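Local coordinates for N-acetyltransferase (Staphylococcus aureus subsp. aureus, PDB 4M85), which probably transfers the acetyl group of acetyl-CoA to an amine of a substrate not yet identified, at residues 52-57 / 74-79; 106-109 / 114-117; 63-68 / 123-128. All coordinates share one frame; numbering follows the deposited sequence.

In the fold
All three contacts belong to one GNAT-fold chain and reach its central mixed sheet. Interactions 1 and 2 meet on neighbouring strands, 68-77 and 114-121, with their centres about 9 Å apart. They join through E117, whose OE1 lies 2.5 Å from the OH of Y76, a probable hydrogen bond, while I74 O lies 2.8 Å from E117 N in the sheet pairing. Interaction 3 lies on the opposite side of the chain's centre, about 23 Å from interaction 1 and 25 Å from interaction 2, centre to centre. Strand 114-121 leads from interaction 2 toward the loop of interaction 3, which by analogy with other GNAT enzymes would hold the pyrophosphate of acetyl-CoA.

Interaction 1 of 3, residues 52-57 / 74-79; sequences TYRTFY and ISYSGE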
ATOM      1  N   THR A  52       8.879   9.817   6.444  1.00 17.66           N
ATOM      2  CA  THR A  52       8.821   9.009   5.233  1.00 18.19           C
ATOM      3  C   THR A  52       8.679   7.534   5.546  1.00 17.03           C
ATOM      4  O   THR A  52       9.627   6.743   5.397  1.00 18.20           O
ATOM      5  CB  THR A  52      10.010   9.306   4.304  1.00 18.83           C
ATOM      6  OG1 THR A  52      10.112  10.718   4.170  1.00 19.04           O
ATOM      7  CG2 THR A  52       9.795   8.723   2.906  1.00 18.77           C
ATOM      8  N   TYR A  53       7.466   7.200   5.987  1.00 16.25           N
ATOM      9  CA  TYR A  53       7.041   5.855   6.263  1.00 16.93           C
ATOM     10  C   TYR A  53       6.719   5.208   4.901  1.00 16.33           C
ATOM     11  O   TYR A  53       6.713   5.889   3.874  1.00 14.93           O
ATOM     12  CB  TYR A  53       5.827   5.851   7.241  1.00 17.09           C
ATOM     13  CG  TYR A  53       5.403   4.462   7.580  1.00 17.82           C
ATOM     14  CD1 TYR A  53       6.280   3.599   8.180  1.00 18.14           C
ATOM     15  CD2 TYR A  53       4.141   3.991   7.247  1.00 18.56           C
ATOM     16  CE1 TYR A  53       5.927   2.297   8.447  1.00 19.69           C
ATOM     17  CE2 TYR A  53       3.766   2.689   7.524  1.00 19.02           C
ATOM     18  CZ  TYR A  53       4.672   1.837   8.119  1.00 19.77           C
ATOM     19  OH  TYR A  53       4.361   0.517   8.381  1.00 19.69           O
ATOM     20  N   ARG A  54       6.540   3.897   4.888  1.00 17.65           N
ATOM     21  CA  ARG A  54       6.041   3.172   3.697  1.00 17.73           C
ATOM     22  C   ARG A  54       4.928   3.935   2.967  1.00 18.89           C
ATOM     23  O   ARG A  54       4.963   4.129   1.723  1.00 18.06           O
ATOM     24  CB  ARG A  54       5.480   1.824   4.137  1.00 18.03           C
ATOM     25  CG  ARG A  54       6.504   0.746   4.458  1.00 17.73           C
ATOM     26  CD  ARG A  54       5.797  -0.414   5.118  1.00 18.09           C
ATOM     27  NE  ARG A  54       6.696  -1.409   5.699  1.00 19.50           N
ATOM     28  CZ  ARG A  54       7.157  -2.495   5.074  1.00 19.66           C
ATOM     29  NH1 ARG A  54       6.830  -2.765   3.811  1.00 19.70           N
ATOM     30  NH2 ARG A  54       7.931  -3.341   5.736  1.00 19.98           N
ATOM     31  N   THR A  55       3.942   4.379   3.749  1.00 19.87           N
ATOM     32  CA  THR A  55       2.777   5.092   3.212  1.00 21.12           C
ATOM     33  C   THR A  55       2.961   6.610   3.037  1.00 20.76           C
ATOM     34  O   THR A  55       1.973   7.331   2.942  1.00 19.13           O
ATOM     35  CB  THR A  55       1.526   4.797   4.068  1.00 21.95           C
ATOM     36  OG1 THR A  55       1.782   5.149   5.412  1.00 24.27           O
ATOM     37  CG2 THR A  55       1.195   3.334   4.046  1.00 23.21           C
ATOM     38  N   PHE A  56       4.199   7.108   2.968  1.00 19.91           N
ATOM     39  CA  PHE A  56       4.390   8.530   2.657  1.00 21.96           C
ATOM     40  C   PHE A  56       3.604   8.902   1.412  1.00 19.62           C
ATOM     41  O   PHE A  56       3.537   8.117   0.479  1.00 18.42           O
ATOM     42  CB  PHE A  56       5.858   8.910   2.425  1.00 24.67           C
ATOM     43  CG  PHE A  56       6.180  10.344   2.770  1.00 30.66           C
ATOM     44  CD1 PHE A  56       7.063  11.100   1.989  1.00 36.31           C
ATOM     45  CD2 PHE A  56       5.657  10.942   3.938  1.00 32.24           C
ATOM     46  CE1 PHE A  56       7.390  12.423   2.351  1.00 37.03           C
ATOM     47  CE2 PHE A  56       5.960  12.242   4.281  1.00 32.40           C
ATOM     48  CZ  PHE A  56       6.831  12.996   3.492  1.00 36.42           C
ATOM     49  N   TYR A  57       3.033  10.102   1.397  1.00 19.98           N
ATOM     50  CA  TYR A  57       2.252  10.571   0.240  1.00 20.58           C
ATOM     51  C   TYR A  57       3.098  10.651  -1.018  1.00 21.83           C
ATOM     52  O   TYR A  57       2.562  10.584  -2.132  1.00 20.58           O
ATOM     53  CB  TYR A  57       1.541  11.924   0.517  1.00 21.13           C
ATOM     54  CG  TYR A  57       2.445  13.129   0.532  1.00 21.33           C
ATOM     55  CD1 TYR A  57       3.051  13.543   1.702  1.00 21.55           C
ATOM     56  CD2 TYR A  57       2.682  13.865  -0.625  1.00 22.49           C
ATOM     57  CE1 TYR A  57       3.879  14.638   1.731  1.00 23.10           C
ATOM     58  CE2 TYR A  57       3.525  14.960  -0.616  1.00 23.08           C
ATOM     59  CZ  TYR A  57       4.122  15.342   0.567  1.00 23.98           C
ATOM     60  OH  TYR A  57       4.969  16.419   0.606  1.00 24.33           O
ATOM     61  N   ILE A  74       0.495   2.245  -3.758  1.00 15.15           N
ATOM     62  CA  ILE A  74       1.618   2.649  -2.865  1.00 15.25           C
ATOM     63  C   ILE A  74       2.833   1.827  -3.258  1.00 14.72           C
ATOM     64  O   ILE A  74       2.762   0.621  -3.270  1.00 13.89           O
ATOM     65  CB  ILE A  74       1.305   2.372  -1.368  1.00 16.44           C
ATOM     66  CG1 ILE A  74      -0.060   2.945  -1.003  1.00 16.23           C
ATOM     67  CG2 ILE A  74       2.395   2.940  -0.448  1.00 16.39           C
ATOM     68  CD1 ILE A  74      -0.495   2.745   0.441  1.00 17.12           C
ATOM     69  N   SER A  75       3.933   2.511  -3.589  1.00 16.10           N
ATOM     70  CA  SER A  75       5.146   1.871  -4.067  1.00 15.92           C
ATOM     71  C   SER A  75       6.393   2.685  -3.702  1.00 15.88           C
ATOM     72  O   SER A  75       6.313   3.885  -3.563  1.00 16.10           O
ATOM     73  CB  SER A  75       5.085   1.699  -5.566  1.00 15.97           C
ATOM     74  OG  SER A  75       5.102   2.948  -6.236  1.00 15.81           O
ATOM     75  N   TYR A  76       7.521   1.996  -3.571  1.00 17.33           N
ATOM     76  CA  TYR A  76       8.810   2.588  -3.139  1.00 18.12           C
ATOM     77  C   TYR A  76       9.924   1.548  -3.346  1.00 19.18           C
ATOM     78  O   TYR A  76       9.633   0.347  -3.522  1.00 18.89           O
ATOM     79  CB  TYR A  76       8.738   3.015  -1.665  1.00 17.17           C
ATOM     80  CG  TYR A  76       8.068   1.986  -0.797  1.00 18.21           C
ATOM     81  CD1 TYR A  76       6.751   2.133  -0.398  1.00 18.25           C
ATOM     82  CD2 TYR A  76       8.738   0.840  -0.403  1.00 18.65           C
ATOM     83  CE1 TYR A  76       6.111   1.166   0.355  1.00 18.64           C
ATOM     84  CE2 TYR A  76       8.109  -0.121   0.362  1.00 19.71           C
ATOM     85  CZ  TYR A  76       6.793   0.041   0.730  1.00 19.45           C
ATOM     86  OH  TYR A  76       6.189  -0.935   1.498  1.00 20.65           O
ATOM     87  N   SER A  77      11.195   1.970  -3.304  1.00 19.30           N
ATOM     88  CA  SER A  77      12.287   1.024  -3.579  1.00 20.57           C
ATOM     89  C   SER A  77      12.366  -0.052  -2.534  1.00 19.81           C
ATOM     90  O   SER A  77      12.269   0.223  -1.335  1.00 19.08           O
ATOM     91  CB  SER A  77      13.669   1.719  -3.693  1.00 22.71           C
ATOM     92  OG  SER A  77      13.893   2.543  -2.577  1.00 24.29           O
ATOM     93  N   GLY A  78      12.563  -1.283  -2.988  1.00 19.14           N
ATOM     94  CA  GLY A  78      12.787  -2.401  -2.082  1.00 20.95           C
ATOM     95  C   GLY A  78      14.045  -2.238  -1.231  1.00 23.00           C
ATOM     96  O   GLY A  78      14.101  -2.688  -0.087  1.00 21.91           O
ATOM     97  N   GLU A  79      15.050  -1.548  -1.758  1.00 26.64           N
ATOM     98  CA  GLU A  79      16.292  -1.436  -1.009  1.00 30.49           C
ATOM     99  C   GLU A  79      16.147  -0.536   0.214  1.00 28.87           C
ATOM    100  O   GLU A  79      16.817  -0.746   1.200  1.00 29.83           O
ATOM    101  CB  GLU A  79      17.465  -1.030  -1.895  1.00 35.36           C
ATOM    102  CG  GLU A  79      17.464   0.373  -2.462  1.00 41.27           C
ATOM    103  CD  GLU A  79      18.775   0.683  -3.168  1.00 49.48           C
ATOM    104  OE1 GLU A  79      19.744  -0.095  -2.986  1.00 56.42           O
ATOM    105  OE2 GLU A  79      18.843   1.688  -3.907  1.00 57.22           O
TER
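R54 and T55 form the middle of a type I beta turn running from Y53 to F56, closed by F56 N on Y53 O at 2.9 Å. This turn lies over the face of strand 68-77 that carries I74 and Y76, with the CA atoms of T55 and I74 6.7 Å apart. The R54 carbonyl O sits between I74 CG2, at 3.6 Å, and Y76 CD1, at 3.4 Å, and is bonded to H59.

The polar link is R54 NH1 to Y76 OH, 3.0 Å long and bent at 140°, with the hydroxyl 22° out of the guanidinium plane. R54 CG lies anti to the carbonyl carbon and the chain runs extended to NE, which carries NH1 to the hydroxyl; guanidinium and ring planes stand 77° apart. An arginine suits this buried place because two carboxylates meet it, NE making a salt bridge to E85 and NH1 to E81. Y76 OH is also hydrogen-bonded to E117. T55 CG2 and I74 CD1 meet as apolar branches, while T55 OG1 bonds to S47.

V20 of helix 13-26 touches both T55 and I74. On the sheet side, the backbone of I74 bonds to E117 and T118 of strand 114-121.

Interaction 2 of 3, residues 106-109 / 114-117; sequences VKEA and YYIE
Y115 lies on strand 114-121, the fourth strand of the GNAT fold, and its ring meets the loop 106-109. With CG anti to the backbone N (chi1 180°), the ring turns one face to A109, whose CB lies 3.4 Å from Y115 CG. A small methyl suits this spot, where the loop passes close to the ring. Farther out, Y115 OH donates to E108 OE1, and the refined 2.5 Å is very short, so its exact length deserves caution. The carboxylate stands nearly upright to the ring, their planes 83° apart, with OE1 near the ring plane at its edge. N150 ND2 bonds to the same hydroxyl and to the carbonyl of E108, while the E81 carboxylate accepts from the backbone N atoms of E108 and A109, fixing the loop.

At E117 the strand departs from extended geometry, with psi -41°, consistent with the beta bulge characteristic of this strand in GNAT enzymes. The E117 side chain turns to Y76 for its polar partner, but its CG still passes 4.1 Å from E108 OE1. A water donates to both E108 OE1 and E117 O, each at 3.0 Å.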
ATOM      1  N   VAL A 106       8.334  -7.140   8.783  1.00 22.35           N
ATOM      2  CA  VAL A 106       8.813  -8.104   7.805  1.00 21.42           C
ATOM      3  C   VAL A 106       9.183  -7.392   6.499  1.00 22.33           C
ATOM      4  O   VAL A 106       8.475  -6.468   6.049  1.00 22.20           O
ATOM      5  CB  VAL A 106       7.786  -9.233   7.562  1.00 22.69           C
ATOM      6  CG1 VAL A 106       8.324 -10.271   6.567  1.00 22.61           C
ATOM      7  CG2 VAL A 106       7.430  -9.929   8.880  1.00 22.49           C
ATOM      8  N   LYS A 107      10.304  -7.821   5.922  1.00 21.77           N
ATOM      9  CA  LYS A 107      10.786  -7.359   4.637  1.00 23.61           C
ATOM     10  C   LYS A 107       9.970  -8.088   3.570  1.00 24.12           C
ATOM     11  O   LYS A 107      10.157  -9.284   3.352  1.00 24.86           O
ATOM     12  CB  LYS A 107      12.293  -7.680   4.485  1.00 23.99           C
ATOM     13  CG  LYS A 107      13.010  -6.933   3.364  1.00 25.35           C
ATOM     14  CD  LYS A 107      14.506  -7.255   3.364  1.00 26.25           C
ATOM     15  CE  LYS A 107      15.276  -6.481   2.297  1.00 27.22           C
ATOM     16  NZ  LYS A 107      15.220  -7.132   0.960  1.00 28.22           N
ATOM     17  N   GLU A 108       9.062  -7.365   2.915  1.00 24.28           N
ATOM     18  CA  GLU A 108       8.152  -7.956   1.922  1.00 24.69           C
ATOM     19  C   GLU A 108       8.767  -8.032   0.516  1.00 23.60           C
ATOM     20  O   GLU A 108       8.314  -8.818  -0.293  1.00 23.14           O
ATOM     21  CB  GLU A 108       6.805  -7.181   1.880  1.00 25.71           C
ATOM     22  CG  GLU A 108       6.087  -7.026   3.226  1.00 26.05           C
ATOM     23  CD  GLU A 108       4.759  -6.266   3.142  1.00 29.25           C
ATOM     24  OE1 GLU A 108       4.229  -6.079   2.021  1.00 30.12           O
ATOM     25  OE2 GLU A 108       4.230  -5.836   4.191  1.00 27.33           O
ATOM     26  N   ALA A 109       9.799  -7.229   0.245  1.00 23.69           N
ATOM     27  CA  ALA A 109      10.346  -7.067  -1.099  1.00 23.73           C
ATOM     28  C   ALA A 109      11.828  -7.397  -1.183  1.00 25.67           C
ATOM     29  O   ALA A 109      12.435  -7.821  -0.214  1.00 26.45           O
ATOM     30  CB  ALA A 109      10.099  -5.657  -1.583  1.00 23.13           C
ATOM     31  N   TYR A 114      11.408  -2.218  -7.357  1.00 23.46           N
ATOM     32  CA  TYR A 114      10.515  -1.152  -6.952  1.00 24.64           C
ATOM     33  C   TYR A 114       9.184  -1.807  -6.553  1.00 22.77           C
ATOM     34  O   TYR A 114       8.387  -2.229  -7.416  1.00 20.73           O
ATOM     35  CB  TYR A 114      10.376  -0.119  -8.057  1.00 26.08           C
ATOM     36  CG  TYR A 114      10.224   1.260  -7.512  1.00 30.77           C
ATOM     37  CD1 TYR A 114      11.329   2.092  -7.325  1.00 32.80           C
ATOM     38  CD2 TYR A 114       8.956   1.737  -7.138  1.00 33.43           C
ATOM     39  CE1 TYR A 114      11.173   3.369  -6.786  1.00 34.75           C
ATOM     40  CE2 TYR A 114       8.783   3.013  -6.616  1.00 35.75           C
ATOM     41  CZ  TYR A 114       9.884   3.826  -6.443  1.00 37.98           C
ATOM     42  OH  TYR A 114       9.660   5.078  -5.912  1.00 42.92           O
ATOM     43  N   TYR A 115       8.993  -1.927  -5.237  1.00 21.69           N
ATOM     44  CA  TYR A 115       7.913  -2.719  -4.635  1.00 21.12           C
ATOM     45  C   TYR A 115       6.610  -1.957  -4.582  1.00 20.73           C
ATOM     46  O   TYR A 115       6.544  -0.843  -4.062  1.00 19.78           O
ATOM     47  CB  TYR A 115       8.283  -3.149  -3.197  1.00 21.27           C
ATOM     48  CG  TYR A 115       7.241  -3.971  -2.464  1.00 21.50           C
ATOM     49  CD1 TYR A 115       6.732  -5.151  -3.017  1.00 21.50           C
ATOM     50  CD2 TYR A 115       6.798  -3.603  -1.187  1.00 21.49           C
ATOM     51  CE1 TYR A 115       5.810  -5.924  -2.336  1.00 21.49           C
ATOM     52  CE2 TYR A 115       5.883  -4.370  -0.504  1.00 20.62           C
ATOM     53  CZ  TYR A 115       5.389  -5.515  -1.095  1.00 20.99           C
ATOM     54  OH  TYR A 115       4.488  -6.271  -0.444  1.00 21.06           O
ATOM     55  N   ILE A 116       5.565  -2.590  -5.102  1.00 20.53           N
ATOM     56  CA  ILE A 116       4.225  -2.072  -5.018  1.00 20.74           C
ATOM     57  C   ILE A 116       3.583  -2.795  -3.837  1.00 20.91           C
ATOM     58  O   ILE A 116       3.210  -3.956  -3.936  1.00 20.96           O
ATOM     59  CB  ILE A 116       3.437  -2.359  -6.300  1.00 20.76           C
ATOM     60  CG1 ILE A 116       4.140  -1.736  -7.516  1.00 20.01           C
ATOM     61  CG2 ILE A 116       2.046  -1.777  -6.179  1.00 21.27           C
ATOM     62  CD1 ILE A 116       3.632  -2.219  -8.848  1.00 20.01           C
ATOM     63  N   GLU A 117       3.445  -2.084  -2.731  1.00 21.14           N
ATOM     64  CA  GLU A 117       2.974  -2.665  -1.497  1.00 22.63           C
ATOM     65  C   GLU A 117       1.446  -2.840  -1.482  1.00 20.55           C
ATOM     66  O   GLU A 117       0.947  -3.837  -0.973  1.00 19.14           O
ATOM     67  CB  GLU A 117       3.398  -1.764  -0.321  1.00 25.19           C
ATOM     68  CG  GLU A 117       2.987  -2.283   1.052  1.00 30.11           C
ATOM     69  CD  GLU A 117       2.989  -1.197   2.136  1.00 35.38           C
ATOM     70  OE1 GLU A 117       3.889  -0.342   2.166  1.00 35.29           O
ATOM     71  OE2 GLU A 117       2.078  -1.208   2.976  1.00 43.58           O
TER
HETATM   72  O   HOH W   1       1.285  -5.641   1.361  1.00 27.71           O

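Interaction 3 of 3, residues 63-68 / 123-128; sequences YEVENK and AAYRGR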
ATOM      1  N   TYR A  63      -6.390   7.791  -7.457  1.00 18.21           N
ATOM      2  CA  TYR A  63      -7.449   7.982  -8.452  1.00 19.99           C
ATOM      3  C   TYR A  63      -8.553   8.850  -7.831  1.00 20.02           C
ATOM      4  O   TYR A  63      -9.277   8.423  -6.936  1.00 18.68           O
ATOM      5  CB  TYR A  63      -8.012   6.647  -8.926  1.00 20.00           C
ATOM      6  CG  TYR A  63      -8.754   6.728 -10.249  1.00 21.85           C
ATOM      7  CD1 TYR A  63     -10.030   7.288 -10.322  1.00 23.09           C
ATOM      8  CD2 TYR A  63      -8.188   6.227 -11.432  1.00 23.32           C
ATOM      9  CE1 TYR A  63     -10.725   7.359 -11.537  1.00 23.84           C
ATOM     10  CE2 TYR A  63      -8.865   6.312 -12.649  1.00 24.65           C
ATOM     11  CZ  TYR A  63     -10.144   6.881 -12.692  1.00 25.30           C
ATOM     12  OH  TYR A  63     -10.854   6.952 -13.882  1.00 25.22           O
ATOM     13  N   GLU A  64      -8.642  10.077  -8.313  1.00 21.43           N
ATOM     14  CA  GLU A  64      -9.601  11.046  -7.833  1.00 23.47           C
ATOM     15  C   GLU A  64     -10.856  11.019  -8.727  1.00 25.13           C
ATOM     16  O   GLU A  64     -10.754  11.241  -9.925  1.00 25.83           O
ATOM     17  CB  GLU A  64      -8.951  12.423  -7.841  1.00 25.51           C
ATOM     18  CG  GLU A  64      -9.819  13.528  -7.259  1.00 27.90           C
ATOM     19  CD  GLU A  64      -9.224  14.891  -7.466  1.00 30.69           C
ATOM     20  OE1 GLU A  64      -7.991  15.051  -7.266  1.00 34.09           O
ATOM     21  OE2 GLU A  64      -9.996  15.804  -7.841  1.00 30.24           O
ATOM     22  N   VAL A  65     -12.006  10.722  -8.125  1.00 25.53           N
ATOM     23  CA  VAL A  65     -13.319  10.750  -8.766  1.00 29.81           C
ATOM     24  C   VAL A  65     -14.229  11.773  -8.059  1.00 30.57           C
ATOM     25  O   VAL A  65     -14.468  11.693  -6.825  1.00 27.19           O
ATOM     26  CB  VAL A  65     -14.042   9.374  -8.662  1.00 30.66           C
ATOM     27  CG1 VAL A  65     -15.409   9.423  -9.329  1.00 32.96           C
ATOM     28  CG2 VAL A  65     -13.224   8.262  -9.288  1.00 31.01           C
ATOM     29  N   GLU A  66     -14.775  12.707  -8.833  1.00 32.11           N
ATOM     30  CA  GLU A  66     -15.721  13.687  -8.285  1.00 35.41           C
ATOM     31  C   GLU A  66     -15.148  14.357  -7.030  1.00 36.02           C
ATOM     32  O   GLU A  66     -15.812  14.422  -5.989  1.00 36.35           O
ATOM     33  CB  GLU A  66     -17.069  13.008  -7.972  1.00 38.77           C
ATOM     34  CG  GLU A  66     -17.827  12.570  -9.212  1.00 42.14           C
ATOM     35  CD  GLU A  66     -18.203  13.754 -10.098  1.00 48.28           C
ATOM     36  OE1 GLU A  66     -18.783  14.730  -9.566  1.00 56.65           O
ATOM     37  OE2 GLU A  66     -17.917  13.726 -11.319  1.00 50.28           O
ATOM     38  N   ASN A  67     -13.894  14.802  -7.139  1.00 34.59           N
ATOM     39  CA  ASN A  67     -13.169  15.476  -6.063  1.00 36.56           C
ATOM     40  C   ASN A  67     -12.872  14.619  -4.822  1.00 33.32           C
ATOM     41  O   ASN A  67     -12.479  15.149  -3.801  1.00 31.18           O
ATOM     42  CB  ASN A  67     -13.899  16.766  -5.658  1.00 37.91           C
ATOM     43  CG  ASN A  67     -14.274  17.614  -6.857  1.00 41.37           C
ATOM     44  OD1 ASN A  67     -13.408  17.999  -7.641  1.00 44.40           O
ATOM     45  ND2 ASN A  67     -15.566  17.893  -7.020  1.00 43.71           N
ATOM     46  N   LYS A  68     -13.049  13.306  -4.929  1.00 33.72           N
ATOM     47  CA  LYS A  68     -12.827  12.375  -3.819  1.00 33.22           C
ATOM     48  C   LYS A  68     -11.809  11.302  -4.212  1.00 30.42           C
ATOM     49  O   LYS A  68     -11.821  10.851  -5.366  1.00 29.39           O
ATOM     50  CB  LYS A  68     -14.146  11.696  -3.456  1.00 36.58           C
ATOM     51  CG  LYS A  68     -15.031  12.520  -2.533  1.00 41.57           C
ATOM     52  CD  LYS A  68     -15.867  11.615  -1.619  1.00 46.21           C
ATOM     53  CE  LYS A  68     -16.452  12.376  -0.429  1.00 49.31           C
ATOM     54  NZ  LYS A  68     -17.092  11.454   0.555  1.00 50.23           N
ATOM     55  N   ALA A 123     -15.032   0.472  -1.706  1.00 23.46           N
ATOM     56  CA  ALA A 123     -16.128  -0.399  -2.173  1.00 24.50           C
ATOM     57  C   ALA A 123     -17.115   0.304  -3.128  1.00 24.50           C
ATOM     58  O   ALA A 123     -17.562  -0.275  -4.106  1.00 24.19           O
ATOM     59  CB  ALA A 123     -16.860  -0.991  -0.961  1.00 23.86           C
ATOM     60  N   ALA A 124     -17.416   1.566  -2.854  1.00 26.18           N
ATOM     61  CA  ALA A 124     -18.368   2.343  -3.660  1.00 27.94           C
ATOM     62  C   ALA A 124     -17.866   2.604  -5.080  1.00 28.23           C
ATOM     63  O   ALA A 124     -18.653   2.959  -5.954  1.00 27.52           O
ATOM     64  CB  ALA A 124     -18.681   3.670  -2.966  1.00 27.72           C
ATOM     65  N   TYR A 125     -16.563   2.437  -5.311  1.00 26.79           N
ATOM     66  CA  TYR A 125     -16.003   2.737  -6.626  1.00 27.66           C
ATOM     67  C   TYR A 125     -15.530   1.477  -7.331  1.00 27.58           C
ATOM     68  O   TYR A 125     -14.922   1.563  -8.383  1.00 27.74           O
ATOM     69  CB  TYR A 125     -14.887   3.773  -6.524  1.00 26.89           C
ATOM     70  CG  TYR A 125     -15.342   5.098  -5.969  1.00 28.80           C
ATOM     71  CD1 TYR A 125     -15.915   6.062  -6.789  1.00 30.02           C
ATOM     72  CD2 TYR A 125     -15.210   5.380  -4.622  1.00 29.51           C
ATOM     73  CE1 TYR A 125     -16.352   7.275  -6.269  1.00 31.84           C
ATOM     74  CE2 TYR A 125     -15.637   6.580  -4.086  1.00 31.89           C
ATOM     75  CZ  TYR A 125     -16.202   7.528  -4.908  1.00 33.30           C
ATOM     76  OH  TYR A 125     -16.610   8.715  -4.346  1.00 33.18           O
ATOM     77  N   ARG A 126     -15.849   0.309  -6.769  1.00 28.73           N
ATOM     78  CA  ARG A 126     -15.408  -0.950  -7.347  1.00 30.59           C
ATOM     79  C   ARG A 126     -16.124  -1.252  -8.655  1.00 31.42           C
ATOM     80  O   ARG A 126     -17.241  -0.781  -8.889  1.00 30.47           O
ATOM     81  CB  ARG A 126     -15.563  -2.113  -6.365  1.00 32.07           C
ATOM     82  CG  ARG A 126     -14.290  -2.326  -5.568  1.00 35.47           C
ATOM     83  CD  ARG A 126     -14.493  -3.140  -4.295  1.00 37.06           C
ATOM     84  NE  ARG A 126     -13.540  -2.712  -3.277  1.00 38.29           N
ATOM     85  CZ  ARG A 126     -13.330  -3.327  -2.122  1.00 44.30           C
ATOM     86  NH1 ARG A 126     -14.006  -4.436  -1.813  1.00 45.35           N
ATOM     87  NH2 ARG A 126     -12.429  -2.828  -1.271  1.00 46.04           N
ATOM     88  N   GLY A 127     -15.436  -2.020  -9.500  1.00 32.76           N
ATOM     89  CA  GLY A 127     -15.930  -2.414 -10.815  1.00 34.19           C
ATOM     90  C   GLY A 127     -15.700  -1.393 -11.907  1.00 32.99           C
ATOM     91  O   GLY A 127     -16.321  -1.477 -12.962  1.00 33.16           O
ATOM     92  N   ARG A 128     -14.812  -0.431 -11.669  1.00 30.57           N
ATOM     93  CA  ARG A 128     -14.535   0.623 -12.645  1.00 29.30           C
ATOM     94  C   ARG A 128     -13.123   0.575 -13.208  1.00 27.30           C
ATOM     95  O   ARG A 128     -12.701   1.511 -13.874  1.00 29.97           O
ATOM     96  CB  ARG A 128     -14.785   1.997 -12.024  1.00 32.05           C
ATOM     97  CG  ARG A 128     -16.148   2.136 -11.372  1.00 36.01           C
ATOM     98  CD  ARG A 128     -16.362   3.549 -10.865  1.00 38.98           C
ATOM     99  NE  ARG A 128     -17.545   3.626 -10.008  1.00 41.92           N
ATOM    100  CZ  ARG A 128     -18.132   4.760  -9.627  1.00 42.56           C
ATOM    101  NH1 ARG A 128     -17.662   5.944 -10.025  1.00 43.35           N
ATOM    102  NH2 ARG A 128     -19.198   4.708  -8.843  1.00 42.04           N
TER
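V65 N donates to K68 O at 2.8 Å, and K68 N returns a bond of 2.9 Å to V65 O, so that the two residues of the hairpin that touch the loop 123-128 are locked together. This pair closes a two-residue beta hairpin through a type I' turn, joining strands 60-65 and 68-77 of the GNAT sheet. E66 and N67 at its corners have positive phi (51° and 65°); asparagine tolerates this conformation better than most residues, and both lie exposed at the surface.

The loop opposite follows strand 114-121 and leads into helix 130-140. Its R-G-R sequence at 126-128 fits the start of the family signature for the loop that binds the pyrophosphate of acetyl-CoA in GNAT enzymes. The cofactor role is inferred from relatives. G127 has positive phi, for which a residue without a side chain is well suited.

Y125 bridges loop and hairpin. Its ring lies obliquely against V65, and CE1 is 3.9 Å from V65 CG1, the branch trans to N across the CA-CB bond. The branched valine thus gives an apolar surface at the strand end, where A70 touches both V65 and Y125. I130 of helix 130-140 also packs on Y125, extending the cluster from the hairpin to the helix.

R128 is extended from CG to NE and runs back beside Y125. It turns one face of its guanidinium to the CD1 edge atom of Y125, which lies 3.6 Å above that plane, toward its rim. The same group passes V65, with NH1 4.2 Å from V65 CG1. The K68 chain, bent at chi2 (-149°), crosses Y125 at about a right angle, its amino end leading away. Its methylenes brush the tyrosine hydroxyl: both K68 CB and K68 CD lie 4.0 Å from Y125 OH.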